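Interferon-activable protein 202 (PDB 4L5R) binds double-stranded DNA without sequence specificity through its first HIN-200 domain and blocks activation of the AIM2 inflammasome, probably by sequestering cytoplasmic DNA. Local coordinates at residues A[18-23]-A[65-70]; A[126-131]-A[168-173]; A[175-180]-A[191-196]. All coordinates share one frame; numbering follows the deposited sequence.

Contact 1 (A[18-23]-A[65-70]). Unlike the reference sequence in segment 65-70: Gln66 (reference Lys).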
loop_
_atom_site.group_PDB
_atom_site.type_symbol
_atom_site.label_atom_id
_atom_site.label_comp_id
_atom_site.label_asym_id
_atom_site.label_seq_id
_atom_site.Cartn_x
_atom_site.Cartn_y
_atom_site.Cartn_z
ATOM N N THR A 18 -4.954 16.011 9.831
ATOM C CA THR A 18 -5.922 15.070 10.384
ATOM C C THR A 18 -6.515 14.180 9.287
ATOM O O THR A 18 -6.983 14.674 8.264
ATOM C CB THR A 18 -7.038 15.807 11.116
ATOM O OG1 THR A 18 -6.475 16.496 12.236
ATOM C CG2 THR A 18 -8.087 14.834 11.628
ATOM N N VAL A 19 -6.486 12.870 9.510
ATOM C CA VAL A 19 -7.043 11.911 8.554
ATOM C C VAL A 19 -8.005 10.931 9.229
ATOM O O VAL A 19 -7.955 10.715 10.448
ATOM C CB VAL A 19 -5.931 11.104 7.845
ATOM C CG1 VAL A 19 -4.911 12.047 7.203
ATOM C CG2 VAL A 19 -5.250 10.130 8.819
ATOM N N MET A 20 -8.872 10.319 8.435
ATOM C CA MET A 20 -9.711 9.257 8.952
ATOM C C MET A 20 -9.145 7.935 8.456
ATOM O O MET A 20 -8.898 7.771 7.268
ATOM C CB MET A 20 -11.167 9.403 8.500
ATOM C CG MET A 20 -12.058 8.329 9.126
ATOM S SD MET A 20 -13.771 8.321 8.569
ATOM C CE MET A 20 -13.600 7.769 6.887
ATOM N N VAL A 21 -8.924 7.000 9.363
ATOM C CA VAL A 21 -8.400 5.707 8.953
ATOM C C VAL A 21 -9.472 4.876 8.247
ATOM O O VAL A 21 -10.587 4.713 8.753
ATOM C CB VAL A 21 -7.854 4.926 10.150
ATOM C CG1 VAL A 21 -7.335 3.558 9.689
ATOM C CG2 VAL A 21 -6.756 5.747 10.849
ATOM N N LEU A 22 -9.133 4.359 7.072
ATOM C CA LEU A 22 -10.056 3.514 6.328
ATOM C C LEU A 22 -9.710 2.031 6.516
ATOM O O LEU A 22 -10.561 1.231 6.905
ATOM C CB LEU A 22 -10.062 3.887 4.837
ATOM C CG LEU A 22 -10.428 5.330 4.479
ATOM C CD1 LEU A 22 -10.521 5.525 2.977
ATOM C CD2 LEU A 22 -11.741 5.663 5.136
ATOM N N THR A 23 -8.459 1.672 6.255
ATOM C CA THR A 23 -8.024 0.273 6.392
ATOM C C THR A 23 -6.591 0.180 6.887
ATOM O O THR A 23 -5.826 1.145 6.793
ATOM C CB THR A 23 -8.115 -0.496 5.047
ATOM O OG1 THR A 23 -7.152 0.020 4.111
ATOM C CG2 THR A 23 -9.504 -0.389 4.454
ATOM N N ASN A 65 -12.204 3.852 10.757
ATOM C CA ASN A 65 -13.159 4.928 10.994
ATOM C C ASN A 65 -12.776 5.913 12.099
ATOM O O ASN A 65 -13.526 6.841 12.384
ATOM C CB ASN A 65 -14.571 4.372 11.213
ATOM C CG ASN A 65 -15.078 3.598 10.012
ATOM O OD1 ASN A 65 -14.746 3.920 8.869
ATOM N ND2 ASN A 65 -15.875 2.568 10.262
ATOM N N GLN A 66 -11.606 5.722 12.703
ATOM C CA GLN A 66 -11.125 6.669 13.705
ATOM C C GLN A 66 -10.345 7.822 13.063
ATOM O O GLN A 66 -9.706 7.663 12.025
ATOM C CB GLN A 66 -10.270 5.955 14.755
ATOM C CG GLN A 66 -10.998 4.815 15.453
ATOM C CD GLN A 66 -12.378 5.216 15.951
ATOM O OE1 GLN A 66 -12.523 6.175 16.714
ATOM N NE2 GLN A 66 -13.400 4.483 15.518
ATOM N N PHE A 67 -10.407 8.988 13.685
ATOM C CA PHE A 67 -9.690 10.155 13.192
ATOM C C PHE A 67 -8.411 10.359 13.980
ATOM O O PHE A 67 -8.428 10.402 15.215
ATOM C CB PHE A 67 -10.558 11.418 13.300
ATOM C CG PHE A 67 -11.646 11.499 12.265
ATOM C CD1 PHE A 67 -12.822 10.782 12.419
ATOM C CD2 PHE A 67 -11.493 12.295 11.137
ATOM C CE1 PHE A 67 -13.831 10.861 11.470
ATOM C CE2 PHE A 67 -12.500 12.376 10.179
ATOM C CZ PHE A 67 -13.667 11.653 10.345
ATOM N N ILE A 68 -7.307 10.513 13.263
ATOM C CA ILE A 68 -6.012 10.722 13.887
ATOM C C ILE A 68 -5.305 11.901 13.243
ATOM O O ILE A 68 -5.555 12.245 12.083
ATOM C CB ILE A 68 -5.125 9.463 13.812
ATOM C CG1 ILE A 68 -4.898 9.034 12.353
ATOM C CG2 ILE A 68 -5.756 8.323 14.617
ATOM C CD1 ILE A 68 -3.920 7.849 12.205
ATOM N N THR A 69 -4.434 12.537 14.014
ATOM C CA THR A 69 -3.715 13.713 13.547
ATOM C C THR A 69 -2.238 13.376 13.484
ATOM O O THR A 69 -1.633 12.977 14.488
ATOM C CB THR A 69 -3.937 14.913 14.477
ATOM O OG1 THR A 69 -5.321 15.285 14.453
ATOM C CG2 THR A 69 -3.101 16.098 14.029
ATOM N N ILE A 70 -1.659 13.534 12.301
ATOM C CA ILE A 70 -0.292 13.104 12.062
ATOM C C ILE A 70 0.596 14.285 11.716
ATOM O O ILE A 70 0.196 15.172 10.954
ATOM C CB ILE A 70 -0.234 12.093 10.896
ATOM C CG1 ILE A 70 -1.150 10.898 11.176
ATOM C CG2 ILE A 70 1.193 11.625 10.682
ATOM C CD1 ILE A 70 -1.347 9.979 9.972
#
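Met20 meets the Phe67 ring with its CB over one face and its sulfur obliquely beside it. CB stands 3.9 Å from the centroid of the Phe67 ring and only 18° off the ring normal, a CH-pi contact displaced toward the CE2 and CZ side. CG is anti to the backbone N (chi1 -176°), which carries the chain on alongside the ring, CG near Phe67 CE1 and the carbonyl oxygens of Asn65 and Gln66. SD then approaches obliquely, 4.4 Å from the ring centroid of Phe67, in a Met-aromatic contact. A turn about the CG-SD bond (chi3 69°) brings the CE methyl loosely near Asn65 OD1.

This pair belongs to the antiparallel junction of strands 17-30 and 67-76 in the first of the two OB folds that make up the HIN-200 domain. Val19 and Ile68 form a hydrogen-bonded pair: Val19 N reaches Ile68 O at 2.8 Å, and Ile68 N returns a bond to Val19 O at 2.9 Å. Beyond them, Val21 N binds Gln66 O and Val21 O receives Asn65 N at 2.7 Å, so the pairing runs on into the loop that precedes strand 67-76. On the Met20 face the two hydroxyls, Thr18 OG1 and Thr69 OG1, share a 2.8 Å hydrogen bond. On the reverse face, Val19 CG2 packs on Ile68 CG1 at 3.7 Å, while Val21 CG2 meets Ile68 CD1.

Outside the pair, Phe97 meets the Phe67 ring edge-to-face, and Ile104 of helix 101-108 touches Met20. Between the strands, the side chains of Val19, Val21 and Ile68 are thus held to one another by apolar packing alone, whereas on the Met20 side the threonine hydroxyls satisfy each other and the methionine packs the aromatic ring.

Contact 2 (A[126-131]-A[168-173])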
loop_
_atom_site.group_PDB
_atom_site.type_symbol
_atom_site.label_atom_id
_atom_site.label_comp_id
_atom_site.label_asym_id
_atom_site.label_seq_id
_atom_site.Cartn_x
_atom_site.Cartn_y
_atom_site.Cartn_z
ATOM N N TYR A 126 -1.595 -0.701 -6.284
ATOM C CA TYR A 126 -2.351 -1.364 -5.240
ATOM C C TYR A 126 -3.659 -1.771 -5.857
ATOM O O TYR A 126 -4.188 -1.055 -6.711
ATOM C CB TYR A 126 -2.690 -0.369 -4.114
ATOM C CG TYR A 126 -1.542 0.134 -3.278
ATOM C CD1 TYR A 126 -0.577 0.980 -3.818
ATOM C CD2 TYR A 126 -1.449 -0.199 -1.931
ATOM C CE1 TYR A 126 0.454 1.465 -3.035
ATOM C CE2 TYR A 126 -0.420 0.286 -1.136
ATOM C CZ TYR A 126 0.527 1.116 -1.697
ATOM O OH TYR A 126 1.551 1.597 -0.917
ATOM N N GLY A 127 -4.223 -2.887 -5.407
ATOM C CA GLY A 127 -5.538 -3.268 -5.894
ATOM C C GLY A 127 -5.930 -4.704 -5.620
ATOM O O GLY A 127 -5.132 -5.484 -5.096
ATOM N N VAL A 128 -7.165 -5.041 -5.981
ATOM C CA VAL A 128 -7.710 -6.388 -5.818
ATOM C C VAL A 128 -8.030 -6.902 -7.222
ATOM O O VAL A 128 -8.727 -6.215 -8.005
ATOM C CB VAL A 128 -9.010 -6.346 -5.007
ATOM C CG1 VAL A 128 -9.620 -7.731 -4.885
ATOM C CG2 VAL A 128 -8.768 -5.705 -3.631
ATOM N N PHE A 129 -7.514 -8.078 -7.557
ATOM C CA PHE A 129 -7.655 -8.601 -8.925
ATOM C C PHE A 129 -8.004 -10.080 -8.936
ATOM O O PHE A 129 -7.523 -10.858 -8.091
ATOM C CB PHE A 129 -6.343 -8.450 -9.692
ATOM C CG PHE A 129 -5.779 -7.067 -9.690
ATOM C CD1 PHE A 129 -4.957 -6.640 -8.658
ATOM C CD2 PHE A 129 -6.063 -6.190 -10.734
ATOM C CE1 PHE A 129 -4.430 -5.360 -8.663
ATOM C CE2 PHE A 129 -5.532 -4.914 -10.749
ATOM C CZ PHE A 129 -4.712 -4.500 -9.714
ATOM N N ALA A 130 -8.797 -10.486 -9.922
ATOM C CA ALA A 130 -9.072 -11.904 -10.132
ATOM C C ALA A 130 -7.780 -12.611 -10.549
ATOM O O ALA A 130 -6.916 -12.020 -11.201
ATOM C CB ALA A 130 -10.153 -12.077 -11.195
ATOM N N VAL A 131 -7.647 -13.879 -10.166
ATOM C CA VAL A 131 -6.449 -14.652 -10.472
ATOM C C VAL A 131 -6.764 -15.689 -11.552
ATOM O O VAL A 131 -7.689 -16.485 -11.412
ATOM C CB VAL A 131 -5.916 -15.395 -9.235
ATOM C CG1 VAL A 131 -4.785 -16.342 -9.642
ATOM C CG2 VAL A 131 -5.420 -14.417 -8.185
ATOM N N GLY A 168 -8.905 -19.875 -5.645
ATOM C CA GLY A 168 -10.207 -19.251 -5.778
ATOM C C GLY A 168 -10.239 -17.815 -5.282
ATOM O O GLY A 168 -11.070 -17.022 -5.724
ATOM N N ASP A 169 -9.336 -17.479 -4.363
ATOM C CA ASP A 169 -9.255 -16.120 -3.823
ATOM C C ASP A 169 -8.948 -15.094 -4.906
ATOM O O ASP A 169 -8.215 -15.380 -5.851
ATOM C CB ASP A 169 -8.147 -16.016 -2.762
ATOM C CG ASP A 169 -8.545 -16.615 -1.426
ATOM O OD1 ASP A 169 -9.731 -16.976 -1.260
ATOM O OD2 ASP A 169 -7.666 -16.704 -0.535
ATOM N N LYS A 170 -9.489 -13.891 -4.760
ATOM C CA LYS A 170 -8.944 -12.761 -5.493
ATOM C C LYS A 170 -7.640 -12.379 -4.806
ATOM O O LYS A 170 -7.444 -12.673 -3.624
ATOM C CB LYS A 170 -9.907 -11.574 -5.487
ATOM C CG LYS A 170 -11.308 -11.889 -5.971
ATOM C CD LYS A 170 -12.006 -10.617 -6.424
ATOM C CE LYS A 170 -13.520 -10.725 -6.303
ATOM N NZ LYS A 170 -14.208 -9.549 -6.917
ATOM N N LEU A 171 -6.744 -11.743 -5.550
ATOM C CA LEU A 171 -5.455 -11.340 -5.029
ATOM C C LEU A 171 -5.446 -9.860 -4.697
ATOM O O LEU A 171 -5.749 -9.036 -5.565
ATOM C CB LEU A 171 -4.406 -11.588 -6.095
ATOM C CG LEU A 171 -2.963 -11.509 -5.646
ATOM C CD1 LEU A 171 -2.740 -12.622 -4.621
ATOM C CD2 LEU A 171 -2.049 -11.666 -6.857
ATOM N N GLN A 172 -5.086 -9.525 -3.463
ATOM C CA GLN A 172 -4.910 -8.127 -3.076
ATOM C C GLN A 172 -3.430 -7.758 -3.065
ATOM O O GLN A 172 -2.620 -8.394 -2.388
ATOM C CB GLN A 172 -5.523 -7.834 -1.705
ATOM C CG GLN A 172 -5.578 -6.341 -1.444
ATOM C CD GLN A 172 -6.547 -5.961 -0.329
ATOM O OE1 GLN A 172 -6.919 -6.791 0.504
ATOM N NE2 GLN A 172 -6.955 -4.696 -0.312
ATOM N N LEU A 173 -3.077 -6.732 -3.827
ATOM C CA LEU A 173 -1.687 -6.316 -3.945
ATOM C C LEU A 173 -1.499 -4.988 -3.243
ATOM O O LEU A 173 -2.325 -4.081 -3.397
ATOM C CB LEU A 173 -1.326 -6.127 -5.415
ATOM C CG LEU A 173 -1.508 -7.316 -6.354
ATOM C CD1 LEU A 173 -1.104 -6.913 -7.752
ATOM C CD2 LEU A 173 -0.667 -8.471 -5.849
HETATM O O HOH W 1 -9.634 -15.056 -8.487
#
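Gly127 O accepts the shortest bond of this contact, from Leu173 N at 2.7 Å, and Gln172 CA adds a CA-H...O approach to the same oxygen. The bond is nearly straight, with an angle of 173° at the hydrogen. It is part of the antiparallel pairing of strands 124-136 and 171-174 in the second OB fold of the HIN-200 domain. Gly127 N completes its pair by donating to Leu173 O. Two residues on, Phe129 N donates to Leu171 O at 2.8 Å. Leu171 N returns a bond of the same length to Phe129 O.

The Phe129 ring turns back along its own strand, CG beside the backbone N (chi1 -53°), and its CZ occupies the space that a side chain at position 127 would need. At the backbone angles of Gly127 a CB would also press against the carbonyl oxygen of the preceding residue. Across the strands, the ring and the Leu173 side chain cross at about a right angle, Phe129 CE1 lying 3.8 Å from Leu173 CD1. Farther along, Val131 CG2 rests against Leu171 CB at 3.7 Å. Ile145 and Ile195, from the neighbouring strands, cover Leu171 on this inner side.

The other face is more polar. There Val128 is wedged between two long side chains, with CG1 against the aliphatic start of Lys170, at its CB, and CG2 beside Gln172 CG and NE2. Val128 N itself is hydrogen-bonded to Thr110 OG1.

At the far end a water takes the place of a direct bond: it accepts from Val131 N at 2.9 Å and donates to Asp169 O at 3.0 Å, and that same carbonyl oxygen also receives the Tyr165 hydroxyl.

Contact 3 (A[175-180]-A[191-196]). With nucleotides of chain B.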
loop_
_atom_site.group_PDB
_atom_site.type_symbol
_atom_site.label_atom_id
_atom_site.label_comp_id
_atom_site.label_asym_id
_atom_site.label_seq_id
_atom_site.Cartn_x
_atom_site.Cartn_y
_atom_site.Cartn_z
ATOM N N SER A 175 1.542 -2.033 -2.931
ATOM C CA SER A 175 2.841 -1.436 -3.257
ATOM C C SER A 175 3.676 -2.321 -4.189
ATOM O O SER A 175 4.841 -2.620 -3.913
ATOM C CB SER A 175 3.622 -1.106 -1.978
ATOM O OG SER A 175 4.808 -0.375 -2.257
ATOM N N PHE A 176 3.074 -2.749 -5.287
ATOM C CA PHE A 176 3.831 -3.402 -6.346
ATOM C C PHE A 176 4.363 -2.362 -7.324
ATOM O O PHE A 176 3.826 -1.267 -7.407
ATOM C CB PHE A 176 2.971 -4.453 -7.050
ATOM C CG PHE A 176 3.049 -5.805 -6.392
ATOM C CD1 PHE A 176 2.484 -6.011 -5.144
ATOM C CD2 PHE A 176 3.715 -6.850 -7.008
ATOM C CE1 PHE A 176 2.567 -7.243 -4.510
ATOM C CE2 PHE A 176 3.801 -8.093 -6.384
ATOM C CZ PHE A 176 3.221 -8.288 -5.142
ATOM N N HIS A 177 5.419 -2.697 -8.056
ATOM C CA HIS A 177 6.042 -1.731 -8.948
ATOM C C HIS A 177 5.729 -2.045 -10.411
ATOM O O HIS A 177 5.983 -3.154 -10.881
ATOM C CB HIS A 177 7.554 -1.715 -8.722
ATOM C CG HIS A 177 7.948 -1.354 -7.320
ATOM N ND1 HIS A 177 8.977 -0.483 -7.042
ATOM C CD2 HIS A 177 7.463 -1.755 -6.122
ATOM C CE1 HIS A 177 9.101 -0.349 -5.732
ATOM N NE2 HIS A 177 8.193 -1.110 -5.150
ATOM N N LEU A 178 5.171 -1.079 -11.133
ATOM C CA LEU A 178 4.975 -1.271 -12.571
ATOM C C LEU A 178 6.326 -1.276 -13.285
ATOM O O LEU A 178 7.111 -0.340 -13.138
ATOM C CB LEU A 178 4.097 -0.157 -13.155
ATOM C CG LEU A 178 3.873 -0.273 -14.670
ATOM C CD1 LEU A 178 3.141 -1.546 -15.038
ATOM C CD2 LEU A 178 3.117 0.965 -15.197
ATOM N N ARG A 179 6.592 -2.334 -14.055
ATOM C CA ARG A 179 7.774 -2.393 -14.912
ATOM C C ARG A 179 7.341 -2.502 -16.381
ATOM O O ARG A 179 6.305 -3.079 -16.691
ATOM C CB ARG A 179 8.697 -3.565 -14.519
ATOM C CG ARG A 179 9.445 -3.330 -13.187
ATOM C CD ARG A 179 10.490 -4.419 -12.905
ATOM N NE ARG A 179 11.096 -4.236 -11.586
ATOM C CZ ARG A 179 12.060 -5.003 -11.089
ATOM N NH1 ARG A 179 12.545 -6.009 -11.805
ATOM N NH2 ARG A 179 12.545 -4.759 -9.877
ATOM N N LYS A 180 8.129 -1.929 -17.279
ATOM C CA LYS A 180 7.740 -1.896 -18.687
ATOM C C LYS A 180 8.924 -2.224 -19.584
ATOM O O LYS A 180 9.398 -3.359 -19.607
ATOM C CB LYS A 180 7.154 -0.522 -19.037
ATOM C CG LYS A 180 5.975 -0.113 -18.152
ATOM C CD LYS A 180 5.575 1.345 -18.352
ATOM C CE LYS A 180 4.543 1.498 -19.461
ATOM N NZ LYS A 180 4.079 2.913 -19.585
ATOM N N ASN A 191 10.670 -3.728 -1.931
ATOM C CA ASN A 191 10.958 -4.043 -0.533
ATOM C C ASN A 191 9.714 -4.035 0.351
ATOM O O ASN A 191 9.620 -4.846 1.272
ATOM C CB ASN A 191 12.096 -3.204 0.044
ATOM C CG ASN A 191 11.752 -1.744 0.128
ATOM O OD1 ASN A 191 10.875 -1.263 -0.591
ATOM N ND2 ASN A 191 12.442 -1.021 1.009
ATOM N N HIS A 192 8.737 -3.179 0.025
ATOM C CA HIS A 192 7.515 -3.054 0.824
ATOM C C HIS A 192 6.309 -3.866 0.347
ATOM O O HIS A 192 5.245 -3.800 0.961
ATOM C CB HIS A 192 7.079 -1.575 0.931
ATOM C CG HIS A 192 8.131 -0.661 1.476
ATOM N ND1 HIS A 192 8.343 0.605 0.973
ATOM C CD2 HIS A 192 9.016 -0.813 2.494
ATOM C CE1 HIS A 192 9.315 1.192 1.649
ATOM N NE2 HIS A 192 9.742 0.352 2.577
ATOM N N SER A 193 6.435 -4.616 -0.745
ATOM C CA SER A 193 5.257 -5.283 -1.282
ATOM C C SER A 193 4.642 -6.300 -0.330
ATOM O O SER A 193 5.341 -6.963 0.449
ATOM C CB SER A 193 5.555 -5.949 -2.639
ATOM O OG SER A 193 6.151 -5.018 -3.525
ATOM N N PHE A 194 3.324 -6.409 -0.403
ATOM C CA PHE A 194 2.557 -7.320 0.429
ATOM C C PHE A 194 1.425 -7.880 -0.420
ATOM O O PHE A 194 0.750 -7.146 -1.164
ATOM C CB PHE A 194 1.999 -6.561 1.638
ATOM C CG PHE A 194 1.283 -7.430 2.643
ATOM C CD1 PHE A 194 2.006 -8.151 3.610
ATOM C CD2 PHE A 194 -0.107 -7.482 2.672
ATOM C CE1 PHE A 194 1.338 -8.925 4.553
ATOM C CE2 PHE A 194 -0.773 -8.251 3.616
ATOM C CZ PHE A 194 -0.041 -8.977 4.562
ATOM N N ILE A 195 1.222 -9.188 -0.319
ATOM C CA ILE A 195 0.204 -9.837 -1.107
ATOM C C ILE A 195 -0.645 -10.767 -0.253
ATOM O O ILE A 195 -0.122 -11.529 0.576
ATOM C CB ILE A 195 0.865 -10.595 -2.275
ATOM C CG1 ILE A 195 -0.173 -11.315 -3.117
ATOM C CG2 ILE A 195 1.914 -11.572 -1.749
ATOM C CD1 ILE A 195 0.438 -12.002 -4.315
ATOM N N LYS A 196 -1.959 -10.705 -0.435
ATOM C CA LYS A 196 -2.838 -11.625 0.286
ATOM C C LYS A 196 -4.144 -11.924 -0.435
ATOM O O LYS A 196 -4.588 -11.161 -1.300
ATOM C CB LYS A 196 -3.117 -11.128 1.711
ATOM C CG LYS A 196 -3.998 -9.907 1.804
ATOM C CD LYS A 196 -4.379 -9.643 3.262
ATOM C CE LYS A 196 -5.035 -8.275 3.440
ATOM N NZ LYS A 196 -5.340 -7.974 4.874
ATOM P P DG B 7 11.229 -0.671 -9.978
ATOM O OP1 DG B 7 10.503 0.422 -9.297
ATOM O OP2 DG B 7 10.760 -2.074 -9.857
ATOM O "O5'" DG B 7 11.317 -0.378 -11.550
ATOM C "C5'" DG B 7 11.559 0.961 -11.985
ATOM C "C4'" DG B 7 12.450 0.958 -13.215
ATOM O "O4'" DG B 7 13.821 0.655 -12.846
ATOM C "C3'" DG B 7 12.050 -0.038 -14.298
ATOM O "O3'" DG B 7 12.086 0.655 -15.527
ATOM C "C2'" DG B 7 13.113 -1.132 -14.236
ATOM C "C1'" DG B 7 14.311 -0.350 -13.721
ATOM N N9 DG B 7 15.271 -1.172 -12.990
ATOM C C8 DG B 7 15.079 -1.841 -11.804
ATOM N N7 DG B 7 16.142 -2.493 -11.406
ATOM C C5 DG B 7 17.097 -2.239 -12.385
ATOM C C6 DG B 7 18.447 -2.666 -12.504
ATOM O O6 DG B 7 19.104 -3.388 -11.736
ATOM N N1 DG B 7 19.045 -2.168 -13.661
ATOM C C2 DG B 7 18.416 -1.361 -14.584
ATOM N N2 DG B 7 19.131 -0.973 -15.645
ATOM N N3 DG B 7 17.163 -0.950 -14.479
ATOM C C4 DG B 7 16.567 -1.428 -13.365
ATOM P P DG B 6 12.390 -0.611 -3.840
ATOM O OP1 DG B 6 11.221 0.294 -3.706
ATOM O OP2 DG B 6 12.301 -2.019 -3.392
ATOM O "O5'" DG B 6 12.841 -0.615 -5.377
ATOM C "C5'" DG B 6 12.906 0.623 -6.085
ATOM C "C4'" DG B 6 13.564 0.403 -7.431
ATOM O "O4'" DG B 6 15.007 0.309 -7.256
ATOM C "C3'" DG B 6 13.112 -0.876 -8.144
ATOM O "O3'" DG B 6 12.764 -0.610 -9.504
ATOM C "C2'" DG B 6 14.369 -1.735 -8.118
ATOM C "C1'" DG B 6 15.386 -0.607 -8.250
ATOM N N9 DG B 6 16.769 -1.071 -8.182
ATOM C C8 DG B 6 17.334 -2.018 -7.358
ATOM N N7 DG B 6 18.601 -2.228 -7.608
ATOM C C5 DG B 6 18.882 -1.379 -8.671
ATOM C C6 DG B 6 20.084 -1.155 -9.378
ATOM O O6 DG B 6 21.185 -1.688 -9.194
ATOM N N1 DG B 6 19.918 -0.204 -10.387
ATOM C C2 DG B 6 18.737 0.448 -10.667
ATOM N N2 DG B 6 18.744 1.339 -11.670
ATOM N N3 DG B 6 17.609 0.252 -10.005
ATOM C C4 DG B 6 17.763 -0.667 -9.030
ATOM P P DT B 8 11.540 -0.032 -16.869
ATOM O OP1 DT B 8 10.946 1.035 -17.714
ATOM O OP2 DT B 8 10.763 -1.234 -16.502
ATOM O "O5'" DT B 8 12.861 -0.588 -17.572
ATOM C "C5'" DT B 8 13.887 0.313 -17.935
ATOM C "C4'" DT B 8 14.976 -0.455 -18.657
ATOM O "O4'" DT B 8 15.776 -1.185 -17.705
ATOM C "C3'" DT B 8 14.492 -1.470 -19.688
ATOM O "O3'" DT B 8 15.035 -1.064 -20.935
ATOM C "C2'" DT B 8 15.035 -2.827 -19.220
ATOM C "C1'" DT B 8 16.166 -2.412 -18.281
ATOM N N1 DT B 8 16.442 -3.284 -17.110
ATOM C C2 DT B 8 17.718 -3.777 -16.950
ATOM O O2 DT B 8 18.629 -3.558 -17.728
ATOM N N3 DT B 8 17.892 -4.545 -15.831
ATOM C C4 DT B 8 16.954 -4.864 -14.871
ATOM O O4 DT B 8 17.245 -5.567 -13.905
ATOM C C5 DT B 8 15.637 -4.314 -15.094
ATOM C C7 DT B 8 14.519 -4.588 -14.127
ATOM C C6 DT B 8 15.451 -3.551 -16.185
HETATM O O HOH W 2 7.747 -1.370 -2.406
#
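Ser193 lies over one face of the Phe176 ring, its CB offset toward the rim, 4.1 Å from the centroid and 24° off the normal. Phe194 O lies in the plane of the same ring, at its edge. The Ser193 hydroxyl turns to Ser175 O, donating a 2.8 Å bond from OG that arrives 38° out of the carbonyl plane; OG is also bonded to Gly190 N.

Partners in the plane of the His177 ring meet both nitrogens, which fixes its rotation. ND1 donates to OP1 of DG7 of chain B at 2.9 Å, while NE2 is 2.8 Å from a water. That water also bonds Ser175 OG, itself hydrogen-bonded to Lys52 NZ, and accepts from His192 N, joining the two segments. On the His192 ring, Asn191 OD1 sits above the centre, and Asn191 N donates to OP2 of DG6 of chain B at 2.8 Å.

Arg179 reaches DG7 with a chain extended from CG to NE. NE donates to OP2 of DG7 of chain B at 2.8 Å, in the guanidinium plane, and NH2 adds a weak bond to that oxygen. His177 and Arg179 therefore take different oxygens of one phosphate. An alanine in place of Arg179 would probably leave OP2 of DG7 without its charged mate and weaken the grip on this phosphate.

Lys180 N continues the series, donating to OP2 of DT8 of chain B at 2.8 Å. Successive phosphates of one strand, bound by backbone N-H groups and basic side chains, form part of the non-specific DNA-binding surface of this first HIN-200 domain, on its second OB fold.

How the contacts relate
Contact 1 belongs to the first OB-fold sheet, whereas contacts 2 and 3 share the second, their centres 13 Å apart. Contacts 1 and 2 are partly buried antiparallel strand pairs with an apolar face and a more polar one, and neither touches the DNA; the nearest atom of contact 1 is about 18 Å from the bound nucleic acid. Contact 3 is the most buried, yet its segments reach out to the phosphates, and they are joined to each other by a hydroxyl, a ring and a water instead of paired strands. Contacts 2 and 3 meet directly: Gln172 N lies 2.8 Å from Lys196 O, a probable hydrogen bond linking strands 171-174 and 194-197, and Tyr126 packs against Ser175.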